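Local coordinates for protein 2,3,4,5-tetrahydropyridine-2,6-dicarboxylate N-succinyltransferase (Campylobacter jejuni, PDB 2RIJ) that probably catalyses the succinyl-CoA-dependent conversion of cyclic tetrahydrodipicolinate into acyclic N-succinyl-L-2-amino-6-oxopimelate on the succinylase route of lysine biosynthesis, at residues Glu269-Gly274 and Ile291-Ala296; Thr305-Gly310 and Ile319-Gly324; Asn312-Ala317 and Gly359-Gln364; Phe327-Ala332 and Met371-Asn376. All coordinates share one frame; numbering follows the deposited sequence. Where two conformers were deposited one is given.

Overall arrangement
The four contacts follow the left-handed parallel beta-helix of the hexapeptide-repeat family towards its C-terminal end. Interaction 1 closes first along the chain, and interaction 2 opens after it, their centres about 13 Å apart. Interactions 2 and 3 interleave in sequence and touch through Val321 and Phe362, while interactions 3 and 4, with centres about 9 Å apart, meet in one mixed sheet where strands 360-364 and 371-375 are antiparallel neighbours. Interactions 1 and 4 are the most distant pair, about 19 Å between centres. The parallel coils thus pass into a C-terminal sheet extension, and interaction 3, at that junction, holds four residues predicted to bind succinyl-CoA.

Interaction 1: residues Glu269-Gly274 and Ile291-Ala296; sequences EGSDVG and ISVGKA
The hydroxyl OG of Ser271 lies 2.8 Å from Gly294 O and is hydrogen-bonded to Cys297 N and to Gly268 O, so a buried polar atom is held where two successive turns of the chain stack. With OG anti to the carbonyl carbon (chi1 -69°), it faces the backbone of residues 294-296, and the methyl CG1 of Val293 comes to 4.2 Å from it.

Beside this hydroxyl the main chains are joined by one hydrogen bond, from Ala296 N to Glu269 O at 2.8 Å, moderately bent, with the donor tilted from the carbonyl plane. The same oxygen meets Lys295 CB at 3.5 Å. Ala296 CA in turn directs its hydrogen almost straight at Gly270 O, a CA-H...O contact of 3.6 Å.

At the exposed margin the extended Lys295 chain brings NZ to 4.3 Å from Glu269 OE1. These opposite charges are beyond salt-bridge range, and any attraction is probably modest.

The contact joins consecutive coils of the beta-helix at a corner: Asp272 and Val273 form strand 272-273, which pairs with strands 256-257 and 298-299, whereas residues 291-296 leave strand 292-293 on another side of the helix.

Interaction 2: residues Thr305-Gly310 and Ile319-Gly324; sequences TGIPLG and IAVLEG
Ile307 lays its CG1-CD1 branch against Val321, with CD1 3.7 Å from Val321 CG1 as the two side chains cross obliquely. Its CG1 stands in the crowded position between the backbone N and the carbonyl carbon (chi1 61°), where it too meets Val321 CG1; the CG2 methyl lies 3.9 Å from Glu323 CA. Ile307 therefore straddles the turn, one branch directed at the interior and the other at the backbone beyond the strand. Phe362 of strand 360-364 packs on both Ile307 and Val321 and closes the hydrophobic cluster.

The main chains run parallel here. Thr305 pairs with Val321, their side chains on the same face of the sheet, and Gly306 N donates to Val321 O at 2.7 Å. Having no side chain, Gly306 can bring its backbone close to Leu322, with 4.5 Å between the CA atoms.

A water bridges the two segments, donating one hydrogen to Gly306 O and the other to Glu323 OE2, each at 2.7 Å. The other carboxylate oxygen, OE1, is hydrogen-bonded to Ser284, so both ends of this group are fixed and its rotation is restrained.

Short parallel rungs followed by tight turns, with an aliphatic residue facing inward from each coil, are the hallmark of the left-handed parallel beta-helix built from hexapeptide repeats, and Gly324 at this turn is predicted to bind succinyl-CoA.

Interaction 3: residues Asn312-Ala317 and Gly359-Gln364; sequences NCIVDA and GLHFRQ
Ile314 and His361 share one face of a parallel strand pair, their side chains slanting across each other, where the last coils of the left-handed beta-helix meet strand 360-364; Val315 and Phe362 share the other face. Ile314 CB sits over the imidazole, 4.2 Å from the ring centroid in a CH-pi contact, and Arg363 CD covers the opposite face above the ring centre, so the imidazole is sandwiched between aliphatic groups. CG of His361 is anti to the backbone N (chi1 -175°), and the ring beyond it lies under Ile314 CB with its NE2 edge at Asp316.

There His361 NE2 donates to Asp316 OD1 at 2.7 Å, a nearly straight bond of 163°. The oxygen lies in the plane of the imidazole, but the donor approaches from above the carboxylate plane, and the two planes stand 74° apart. On the inner face Val315 CG2 meets Phe362 CD2 at 4.1 Å, the side chains crossing at a slant; the phenyl ring also packs edge-to-face with Phe327.

The backbone ladder comprises bonds from Ile314 N to Leu360 O, Phe362 N to Ile314 O and Asp316 N to Phe362 O. At its start Leu360 N makes a weak hydrogen bond to Cys313 SG at 3.6 Å.

Asp316, Ala317, Arg363 and Gln364 are predicted to bind succinyl-CoA. The second carboxylate oxygen, Asp316 OD2, lies 3.2 Å from Arg363 CB and accepts a hydrogen from a water that is itself bonded by Gln364 N.

Interaction 4: residues Phe327-Ala332 and Met371-Asn376; sequences FLLKDA and MIVALN
Backbone hydrogen bonds tie Leu328 and Lys330 to Met371 and Val373 in a pair of parallel strands. Leu328 N donates to Met371 O at 2.8 Å, Val373 N to Leu328 O at 2.9 Å and Lys330 N to Val373 O at 2.8 Å, with Leu328 opposite Ile372 and Leu329 opposite Val373. The short strand axes are 37° apart, a marked twist.

A side chain continues this ladder where the backbone falls short. Lys330 O is 4.2 Å from Leu375 N, and that amide instead donates to Asp331 OD2 at 2.9 Å, almost perfectly straight at 176°, on the anti side of the carboxylate. The same oxygen forms a salt bridge with Lys377 and touches the methyl of Ala374, while the side chains of Asp331 and Leu375 cross at about a right angle.

Apolar contacts gather round Phe327. This ring and Met371, a selenomethionine, lie side by side pointing the same way, and the bends at chi2 and chi3 of Met371 fold its CE methyl back to 3.7 Å from Phe327 CE1. Val373 has CG1 between the backbone N and the carbonyl carbon (chi1 59°), where it meets Phe327 CB at 3.7 Å. On the other face the aliphatic part of Lys330 slants across Ile372, a less certain contact because Ile372 adopts two conformers. Strand 360-364 flanks 371-375 on its other side, with Phe362 packing on Val373.

The contact is thus mixed in character: an apolar face built from Phe327, Met371 and Val373, and an end where one carboxylate oxygen takes both a backbone N-H and a lysine, which probably favours the ionised form of the carboxylate.

Interaction 1: residues Glu269-Gly274 and Ile291-Ala296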
loop_
_atom_site.group_PDB
_atom_site.type_symbol
_atom_site.label_atom_id
_atom_site.label_comp_id
_atom_site.label_asym_id
_atom_site.label_seq_id
_atom_site.Cartn_x
_atom_site.Cartn_y
_atom_site.Cartn_z
ATOM N N GLU A 269 -33.546 -16.428 -0.634
ATOM C CA GLU A 269 -34.595 -15.414 -0.466
ATOM C C GLU A 269 -34.124 -14.058 -0.003
ATOM O O GLU A 269 -33.343 -13.934 0.977
ATOM C CB GLU A 269 -35.586 -15.953 0.582
ATOM C CG GLU A 269 -36.751 -15.053 0.846
ATOM C CD GLU A 269 -37.757 -15.801 1.752
ATOM O OE1 GLU A 269 -37.437 -15.993 2.953
ATOM O OE2 GLU A 269 -38.796 -16.275 1.222
ATOM N N GLY A 270 -34.637 -13.010 -0.656
ATOM C CA GLY A 270 -34.373 -11.657 -0.276
ATOM C C GLY A 270 -33.046 -11.117 -0.775
ATOM O O GLY A 270 -32.674 -10.020 -0.425
ATOM N N SER A 271 -32.321 -11.883 -1.587
ATOM C CA SER A 271 -31.039 -11.427 -2.075
ATOM C C SER A 271 -31.235 -10.476 -3.234
ATOM O O SER A 271 -32.284 -10.458 -3.894
ATOM C CB SER A 271 -30.137 -12.593 -2.453
ATOM O OG SER A 271 -29.733 -13.303 -1.307
ATOM N N ASP A 272 -30.215 -9.672 -3.504
ATOM C CA ASP A 272 -30.265 -8.683 -4.580
ATOM C C ASP A 272 -28.972 -8.830 -5.399
ATOM O O ASP A 272 -27.880 -8.633 -4.866
ATOM C CB ASP A 272 -30.366 -7.321 -3.958
ATOM C CG ASP A 272 -30.651 -6.234 -4.946
ATOM O OD1 ASP A 272 -29.856 -6.050 -5.902
ATOM O OD2 ASP A 272 -31.661 -5.519 -4.740
ATOM N N VAL A 273 -29.124 -9.287 -6.631
ATOM C CA VAL A 273 -28.016 -9.514 -7.562
ATOM C C VAL A 273 -27.960 -8.237 -8.405
ATOM O O VAL A 273 -28.870 -7.954 -9.195
ATOM C CB VAL A 273 -28.212 -10.739 -8.427
ATOM C CG1 VAL A 273 -26.956 -10.992 -9.359
ATOM C CG2 VAL A 273 -28.572 -11.975 -7.583
ATOM N N GLY A 274 -26.942 -7.426 -8.160
ATOM C CA GLY A 274 -26.843 -6.098 -8.766
ATOM C C GLY A 274 -26.519 -6.150 -10.265
ATOM O O GLY A 274 -26.153 -7.193 -10.812
ATOM N N ILE A 291 -21.957 -23.490 -6.254
ATOM C CA ILE A 291 -22.015 -22.239 -5.490
ATOM C C ILE A 291 -23.457 -21.863 -5.107
ATOM O O ILE A 291 -24.345 -21.904 -5.937
ATOM C CB ILE A 291 -21.355 -21.141 -6.307
ATOM C CG1 ILE A 291 -19.847 -21.435 -6.340
ATOM C CG2 ILE A 291 -21.619 -19.742 -5.743
ATOM C CD1 ILE A 291 -19.118 -20.670 -7.343
ATOM N N SER A 292 -23.678 -21.585 -3.821
ATOM C CA SER A 292 -24.944 -21.106 -3.281
ATOM C C SER A 292 -24.709 -19.767 -2.587
ATOM O O SER A 292 -23.713 -19.604 -1.906
ATOM C CB SER A 292 -25.476 -22.073 -2.226
ATOM O OG SER A 292 -25.773 -23.344 -2.757
ATOM N N VAL A 293 -25.614 -18.814 -2.780
ATOM C CA VAL A 293 -25.613 -17.565 -2.048
ATOM C C VAL A 293 -26.828 -17.635 -1.127
ATOM O O VAL A 293 -27.916 -18.041 -1.547
ATOM C CB VAL A 293 -25.660 -16.412 -3.062
ATOM C CG1 VAL A 293 -26.070 -15.111 -2.457
ATOM C CG2 VAL A 293 -24.298 -16.337 -3.830
ATOM N N GLY A 294 -26.658 -17.273 0.130
ATOM C CA GLY A 294 -27.732 -17.451 1.111
ATOM C C GLY A 294 -28.777 -16.353 1.050
ATOM O O GLY A 294 -28.893 -15.630 0.082
ATOM N N LYS A 295 -29.553 -16.252 2.125
ATOM C CA LYS A 295 -30.629 -15.296 2.227
ATOM C C LYS A 295 -30.172 -13.869 2.467
ATOM O O LYS A 295 -29.209 -13.625 3.177
ATOM C CB LYS A 295 -31.545 -15.681 3.397
ATOM C CG LYS A 295 -32.261 -16.972 3.197
ATOM C CD LYS A 295 -33.279 -17.191 4.305
ATOM C CE LYS A 295 -33.799 -18.605 4.259
ATOM N NZ LYS A 295 -35.015 -18.754 5.141
ATOM N N ALA A 296 -30.880 -12.923 1.863
ATOM C CA ALA A 296 -30.639 -11.518 2.099
ATOM C C ALA A 296 -29.174 -11.114 1.815
ATOM O O ALA A 296 -28.597 -10.317 2.530
ATOM C CB ALA A 296 -31.046 -11.151 3.568
#

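Interaction 2: residues Thr305-Gly310 and Ile319-Gly324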
loop_
_atom_site.group_PDB
_atom_site.type_symbol
_atom_site.label_atom_id
_atom_site.label_comp_id
_atom_site.label_asym_id
_atom_site.label_seq_id
_atom_site.Cartn_x
_atom_site.Cartn_y
_atom_site.Cartn_z
ATOM N N THR A 305 -18.945 -13.036 -7.762
ATOM C CA THR A 305 -18.992 -13.942 -6.641
ATOM C C THR A 305 -18.612 -15.364 -7.115
ATOM O O THR A 305 -19.379 -16.017 -7.819
ATOM C CB THR A 305 -20.392 -13.957 -5.969
ATOM O OG1 THR A 305 -20.704 -12.656 -5.428
ATOM C CG2 THR A 305 -20.428 -14.971 -4.812
ATOM N N GLY A 306 -17.414 -15.791 -6.738
ATOM C CA GLY A 306 -16.871 -17.108 -7.087
ATOM C C GLY A 306 -16.791 -18.116 -5.968
ATOM O O GLY A 306 -16.226 -19.216 -6.122
ATOM N N ILE A 307 -17.433 -17.813 -4.844
ATOM C CA ILE A 307 -17.528 -18.750 -3.722
ATOM C C ILE A 307 -18.950 -18.799 -3.157
ATOM O O ILE A 307 -19.703 -17.848 -3.310
ATOM C CB ILE A 307 -16.551 -18.360 -2.541
ATOM C CG1 ILE A 307 -16.872 -16.973 -1.957
ATOM C CG2 ILE A 307 -15.049 -18.409 -3.042
ATOM C CD1 ILE A 307 -16.167 -16.641 -0.675
ATOM N N PRO A 308 -19.311 -19.905 -2.514
ATOM C CA PRO A 308 -20.534 -19.954 -1.739
ATOM C C PRO A 308 -20.526 -18.899 -0.629
ATOM O O PRO A 308 -19.482 -18.671 -0.011
ATOM C CB PRO A 308 -20.535 -21.374 -1.167
ATOM C CG PRO A 308 -19.591 -22.149 -2.033
ATOM C CD PRO A 308 -18.580 -21.175 -2.467
ATOM N N LEU A 309 -21.658 -18.229 -0.431
ATOM C CA LEU A 309 -21.820 -17.267 0.642
ATOM C C LEU A 309 -22.958 -17.740 1.536
ATOM O O LEU A 309 -23.957 -18.273 1.058
ATOM C CB LEU A 309 -22.168 -15.901 0.051
ATOM C CG LEU A 309 -21.228 -15.184 -0.904
ATOM C CD1 LEU A 309 -21.832 -13.883 -1.439
ATOM C CD2 LEU A 309 -19.855 -14.867 -0.217
ATOM N N GLY A 310 -22.833 -17.538 2.846
ATOM C CA GLY A 310 -23.933 -17.789 3.763
ATOM C C GLY A 310 -24.953 -16.670 3.707
ATOM O O GLY A 310 -25.075 -15.946 2.705
ATOM N N ILE A 319 -16.316 -5.533 -6.757
ATOM C CA ILE A 319 -15.393 -6.439 -6.076
ATOM C C ILE A 319 -15.500 -7.807 -6.700
ATOM O O ILE A 319 -16.595 -8.349 -6.839
ATOM C CB ILE A 319 -15.737 -6.555 -4.518
ATOM C CG1 ILE A 319 -15.534 -5.213 -3.813
ATOM C CG2 ILE A 319 -14.944 -7.672 -3.840
ATOM C CD1 ILE A 319 -14.140 -4.727 -3.798
ATOM N N ALA A 320 -14.358 -8.434 -6.946
ATOM C CA ALA A 320 -14.310 -9.841 -7.302
ATOM C C ALA A 320 -13.875 -10.714 -6.160
ATOM O O ALA A 320 -12.728 -10.585 -5.665
ATOM C CB ALA A 320 -13.370 -10.047 -8.516
ATOM N N VAL A 321 -14.759 -11.622 -5.741
ATOM C CA VAL A 321 -14.517 -12.542 -4.653
ATOM C C VAL A 321 -14.328 -13.932 -5.255
ATOM O O VAL A 321 -15.272 -14.719 -5.441
ATOM C CB VAL A 321 -15.670 -12.551 -3.570
ATOM C CG1 VAL A 321 -15.355 -13.508 -2.448
ATOM C CG2 VAL A 321 -15.922 -11.176 -3.028
ATOM N N LEU A 322 -13.078 -14.258 -5.519
ATOM C CA LEU A 322 -12.724 -15.503 -6.171
ATOM C C LEU A 322 -12.090 -16.441 -5.160
ATOM O O LEU A 322 -11.668 -16.034 -4.062
ATOM C CB LEU A 322 -11.766 -15.228 -7.346
ATOM C CG LEU A 322 -12.194 -14.072 -8.264
ATOM C CD1 LEU A 322 -11.101 -13.722 -9.264
ATOM C CD2 LEU A 322 -13.549 -14.467 -8.933
ATOM N N GLU A 323 -12.018 -17.702 -5.539
ATOM C CA GLU A 323 -11.533 -18.756 -4.655
ATOM C C GLU A 323 -10.127 -18.471 -4.121
ATOM O O GLU A 323 -9.802 -18.783 -2.962
ATOM C CB GLU A 323 -11.490 -20.070 -5.416
ATOM C CG GLU A 323 -12.804 -20.699 -5.677
ATOM C CD GLU A 323 -12.652 -21.987 -6.500
ATOM O OE1 GLU A 323 -11.727 -22.782 -6.199
ATOM O OE2 GLU A 323 -13.455 -22.205 -7.451
ATOM N N GLY A 324 -9.297 -17.878 -4.973
ATOM C CA GLY A 324 -7.935 -17.573 -4.623
ATOM C C GLY A 324 -7.618 -16.174 -4.202
ATOM O O GLY A 324 -6.482 -15.887 -3.801
HETATM O O HOH W 1 -15.004 -20.160 -8.301
#

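Interaction 3: residues Asn312-Ala317 and Gly359-Gln364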
loop_
_atom_site.group_PDB
_atom_site.type_symbol
_atom_site.label_atom_id
_atom_site.label_comp_id
_atom_site.label_asym_id
_atom_site.label_seq_id
_atom_site.Cartn_x
_atom_site.Cartn_y
_atom_site.Cartn_z
ATOM N N ASN A 312 -26.894 -13.121 4.751
ATOM C CA ASN A 312 -26.546 -11.754 5.077
ATOM C C ASN A 312 -25.147 -11.294 4.717
ATOM O O ASN A 312 -24.524 -10.511 5.477
ATOM C CB ASN A 312 -26.761 -11.539 6.570
ATOM C CG ASN A 312 -28.156 -11.952 7.026
ATOM O OD1 ASN A 312 -28.307 -12.832 7.853
ATOM N ND2 ASN A 312 -29.155 -11.294 6.503
ATOM N N CYS A 313 -24.636 -11.764 3.585
ATOM C CA CYS A 313 -23.344 -11.335 3.109
ATOM C C CYS A 313 -23.493 -10.184 2.118
ATOM O O CYS A 313 -24.496 -10.073 1.426
ATOM C CB CYS A 313 -22.581 -12.469 2.445
ATOM S SG CYS A 313 -22.080 -13.808 3.550
ATOM N N ILE A 314 -22.467 -9.346 2.055
ATOM C CA ILE A 314 -22.430 -8.213 1.138
ATOM C C ILE A 314 -21.145 -8.270 0.350
ATOM O O ILE A 314 -20.072 -8.478 0.915
ATOM C CB ILE A 314 -22.477 -6.892 1.860
ATOM C CG1 ILE A 314 -23.762 -6.765 2.683
ATOM C CG2 ILE A 314 -22.356 -5.698 0.858
ATOM C CD1 ILE A 314 -23.763 -5.489 3.467
ATOM N N VAL A 315 -21.271 -8.154 -0.964
ATOM C CA VAL A 315 -20.123 -7.972 -1.862
ATOM C C VAL A 315 -20.299 -6.589 -2.467
ATOM O O VAL A 315 -21.279 -6.302 -3.160
ATOM C CB VAL A 315 -20.028 -9.036 -2.940
ATOM C CG1 VAL A 315 -18.833 -8.790 -3.873
ATOM C CG2 VAL A 315 -19.902 -10.456 -2.329
ATOM N N ASP A 316 -19.350 -5.720 -2.185
ATOM C CA ASP A 316 -19.465 -4.332 -2.713
ATOM C C ASP A 316 -19.384 -4.306 -4.256
ATOM O O ASP A 316 -18.722 -5.158 -4.912
ATOM C CB ASP A 316 -18.348 -3.433 -2.180
ATOM C CG ASP A 316 -18.591 -2.911 -0.745
ATOM O OD1 ASP A 316 -19.636 -3.177 -0.074
ATOM O OD2 ASP A 316 -17.669 -2.198 -0.290
ATOM N N ALA A 317 -20.004 -3.289 -4.832
ATOM C CA ALA A 317 -19.931 -3.090 -6.260
ATOM C C ALA A 317 -18.485 -3.123 -6.711
ATOM O O ALA A 317 -17.573 -2.577 -6.044
ATOM C CB ALA A 317 -20.611 -1.749 -6.644
ATOM N N GLY A 359 -22.804 -13.300 7.352
ATOM C CA GLY A 359 -22.497 -11.952 7.808
ATOM C C GLY A 359 -21.221 -11.312 7.288
ATOM O O GLY A 359 -20.746 -10.333 7.852
ATOM N N LEU A 360 -20.668 -11.853 6.202
ATOM C CA LEU A 360 -19.440 -11.338 5.615
ATOM C C LEU A 360 -19.705 -10.098 4.764
ATOM O O LEU A 360 -20.703 -9.980 4.057
ATOM C CB LEU A 360 -18.738 -12.375 4.729
ATOM C CG LEU A 360 -18.363 -13.740 5.343
ATOM C CD1 LEU A 360 -17.577 -14.566 4.316
ATOM C CD2 LEU A 360 -17.506 -13.549 6.568
ATOM N N HIS A 361 -18.761 -9.193 4.828
ATOM C CA HIS A 361 -18.787 -7.995 4.008
ATOM C C HIS A 361 -17.465 -7.896 3.299
ATOM O O HIS A 361 -16.429 -7.605 3.912
ATOM C CB HIS A 361 -19.089 -6.762 4.840
ATOM C CG HIS A 361 -19.255 -5.510 4.033
ATOM N ND1 HIS A 361 -19.645 -4.320 4.599
ATOM C CD2 HIS A 361 -19.147 -5.276 2.700
ATOM C CE1 HIS A 361 -19.722 -3.395 3.655
ATOM N NE2 HIS A 361 -19.459 -3.958 2.488
ATOM N N PHE A 362 -17.490 -8.148 1.991
ATOM C CA PHE A 362 -16.306 -8.059 1.152
ATOM C C PHE A 362 -16.237 -6.646 0.544
ATOM O O PHE A 362 -17.171 -6.151 -0.088
ATOM C CB PHE A 362 -16.285 -9.116 0.029
ATOM C CG PHE A 362 -16.220 -10.550 0.530
ATOM C CD1 PHE A 362 -15.000 -11.129 0.812
ATOM C CD2 PHE A 362 -17.378 -11.301 0.748
ATOM C CE1 PHE A 362 -14.918 -12.435 1.276
ATOM C CE2 PHE A 362 -17.289 -12.622 1.195
ATOM C CZ PHE A 362 -16.072 -13.172 1.448
ATOM N N ARG A 363 -15.122 -6.001 0.798
ATOM C CA ARG A 363 -14.898 -4.604 0.383
ATOM C C ARG A 363 -13.435 -4.367 0.112
ATOM O O ARG A 363 -12.591 -5.210 0.410
ATOM C CB ARG A 363 -15.449 -3.660 1.435
ATOM C CG ARG A 363 -14.967 -3.880 2.843
ATOM C CD ARG A 363 -15.651 -2.847 3.739
ATOM N NE ARG A 363 -15.276 -2.990 5.147
ATOM C CZ ARG A 363 -14.122 -2.564 5.659
ATOM N NH1 ARG A 363 -13.203 -1.972 4.889
ATOM N NH2 ARG A 363 -13.890 -2.723 6.963
ATOM N N GLN A 364 -13.138 -3.266 -0.573
ATOM C CA GLN A 364 -11.765 -2.828 -0.760
ATOM C C GLN A 364 -11.458 -1.623 0.115
ATOM O O GLN A 364 -12.274 -0.707 0.233
ATOM C CB GLN A 364 -11.480 -2.454 -2.217
ATOM C CG GLN A 364 -9.976 -2.221 -2.474
ATOM C CD GLN A 364 -9.521 -2.485 -3.929
ATOM O OE1 GLN A 364 -10.339 -2.592 -4.835
ATOM N NE2 GLN A 364 -8.203 -2.598 -4.132
HETATM O O HOH W 2 -15.388 -1.746 -1.528
#

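Interaction 4: residues Phe327-Ala332 and Met371-Asn376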
loop_
_atom_site.group_PDB
_atom_site.type_symbol
_atom_site.label_atom_id
_atom_site.label_comp_id
_atom_site.label_asym_id
_atom_site.label_seq_id
_atom_site.Cartn_x
_atom_site.Cartn_y
_atom_site.Cartn_z
ATOM N N PHE A 327 -7.998 -12.049 1.418
ATOM C CA PHE A 327 -8.688 -11.000 2.163
ATOM C C PHE A 327 -8.113 -10.864 3.545
ATOM O O PHE A 327 -7.803 -11.871 4.204
ATOM C CB PHE A 327 -10.193 -11.320 2.326
ATOM C CG PHE A 327 -10.916 -11.405 1.015
ATOM C CD1 PHE A 327 -11.428 -10.253 0.398
ATOM C CD2 PHE A 327 -11.006 -12.619 0.331
ATOM C CE1 PHE A 327 -12.053 -10.340 -0.829
ATOM C CE2 PHE A 327 -11.616 -12.675 -0.907
ATOM C CZ PHE A 327 -12.118 -11.560 -1.483
ATOM N N LEU A 328 -8.039 -9.610 3.995
ATOM C CA LEU A 328 -7.624 -9.266 5.345
ATOM C C LEU A 328 -8.879 -9.243 6.195
ATOM O O LEU A 328 -9.822 -8.502 5.881
ATOM C CB LEU A 328 -6.948 -7.886 5.361
ATOM C CG LEU A 328 -6.433 -7.330 6.691
ATOM C CD1 LEU A 328 -5.237 -8.102 7.139
ATOM C CD2 LEU A 328 -6.084 -5.841 6.607
ATOM N N LEU A 329 -8.885 -10.054 7.248
ATOM C CA LEU A 329 -10.043 -10.181 8.121
ATOM C C LEU A 329 -10.141 -9.023 9.101
ATOM O O LEU A 329 -9.160 -8.681 9.753
ATOM C CB LEU A 329 -9.961 -11.480 8.927
ATOM C CG LEU A 329 -11.122 -11.694 9.912
ATOM C CD1 LEU A 329 -12.313 -12.082 9.080
ATOM C CD2 LEU A 329 -10.796 -12.755 10.958
ATOM N N LYS A 330 -11.337 -8.446 9.227
ATOM C CA LYS A 330 -11.642 -7.477 10.265
ATOM C C LYS A 330 -12.849 -7.954 11.018
ATOM O O LYS A 330 -13.602 -8.794 10.533
ATOM C CB LYS A 330 -11.834 -6.092 9.663
ATOM C CG LYS A 330 -10.552 -5.644 8.926
ATOM C CD LYS A 330 -10.359 -4.185 8.911
ATOM C CE LYS A 330 -9.052 -3.806 8.169
ATOM N NZ LYS A 330 -7.787 -4.264 8.861
ATOM N N ASP A 331 -13.051 -7.433 12.221
ATOM C CA ASP A 331 -14.249 -7.770 13.017
ATOM C C ASP A 331 -14.314 -9.235 13.407
ATOM O O ASP A 331 -15.402 -9.806 13.483
ATOM C CB ASP A 331 -15.540 -7.377 12.252
ATOM C CG ASP A 331 -15.561 -5.915 11.823
ATOM O OD1 ASP A 331 -15.286 -5.064 12.677
ATOM O OD2 ASP A 331 -15.828 -5.606 10.625
ATOM N N ALA A 332 -13.170 -9.828 13.734
ATOM C CA ALA A 332 -13.114 -11.284 14.004
ATOM C C ALA A 332 -14.026 -11.741 15.129
ATOM O O ALA A 332 -14.675 -12.781 15.028
ATOM C CB ALA A 332 -11.697 -11.719 14.262
HETATM N N MSE A 371 -7.760 -5.846 -0.051
HETATM C CA MSE A 371 -9.044 -6.531 -0.027
HETATM C C MSE A 371 -9.360 -6.946 1.405
HETATM O O MSE A 371 -8.531 -7.572 2.100
HETATM C CB MSE A 371 -9.040 -7.738 -0.962
HETATM C CG MSE A 371 -8.826 -7.399 -2.405
HETATM SE SE MSE A 371 -10.285 -6.338 -3.092
HETATM C CE MSE A 371 -11.653 -7.622 -3.275
ATOM N N ILE A 372 -10.552 -6.576 1.848
ATOM C CA ILE A 372 -10.992 -6.864 3.229
ATOM C C ILE A 372 -12.200 -7.789 3.274
ATOM O O ILE A 372 -13.085 -7.710 2.449
ATOM C CB ILE A 372 -11.312 -5.544 4.013
ATOM C CG1 ILE A 372 -10.011 -4.832 4.394
ATOM C CG2 ILE A 372 -12.192 -5.808 5.281
ATOM C CD1 ILE A 372 -10.189 -3.351 4.658
ATOM N N VAL A 373 -12.224 -8.676 4.261
ATOM C CA VAL A 373 -13.441 -9.353 4.652
ATOM C C VAL A 373 -13.766 -8.878 6.091
ATOM O O VAL A 373 -12.915 -8.973 6.993
ATOM C CB VAL A 373 -13.408 -10.877 4.514
ATOM C CG1 VAL A 373 -12.266 -11.549 5.379
ATOM C CG2 VAL A 373 -14.803 -11.429 4.833
ATOM N N ALA A 374 -14.951 -8.309 6.275
ATOM C CA ALA A 374 -15.358 -7.659 7.534
ATOM C C ALA A 374 -16.782 -8.079 7.922
ATOM O O ALA A 374 -17.397 -8.901 7.234
ATOM C CB ALA A 374 -15.248 -6.144 7.406
ATOM N N LEU A 375 -17.328 -7.492 8.990
ATOM C CA LEU A 375 -18.687 -7.762 9.394
ATOM C C LEU A 375 -19.672 -6.909 8.596
ATOM O O LEU A 375 -19.514 -5.703 8.464
ATOM C CB LEU A 375 -18.884 -7.485 10.904
ATOM C CG LEU A 375 -20.287 -7.591 11.490
ATOM C CD1 LEU A 375 -20.732 -9.048 11.626
ATOM C CD2 LEU A 375 -20.372 -6.786 12.825
ATOM N N ASN A 376 -20.708 -7.550 8.096
ATOM C CA ASN A 376 -21.872 -6.833 7.632
ATOM C C ASN A 376 -22.582 -6.324 8.901
ATOM O O ASN A 376 -23.170 -7.105 9.637
ATOM C CB ASN A 376 -22.769 -7.742 6.821
ATOM C CG ASN A 376 -24.117 -7.097 6.498
ATOM O OD1 ASN A 376 -24.330 -5.904 6.793
ATOM N ND2 ASN A 376 -25.035 -7.882 5.953
#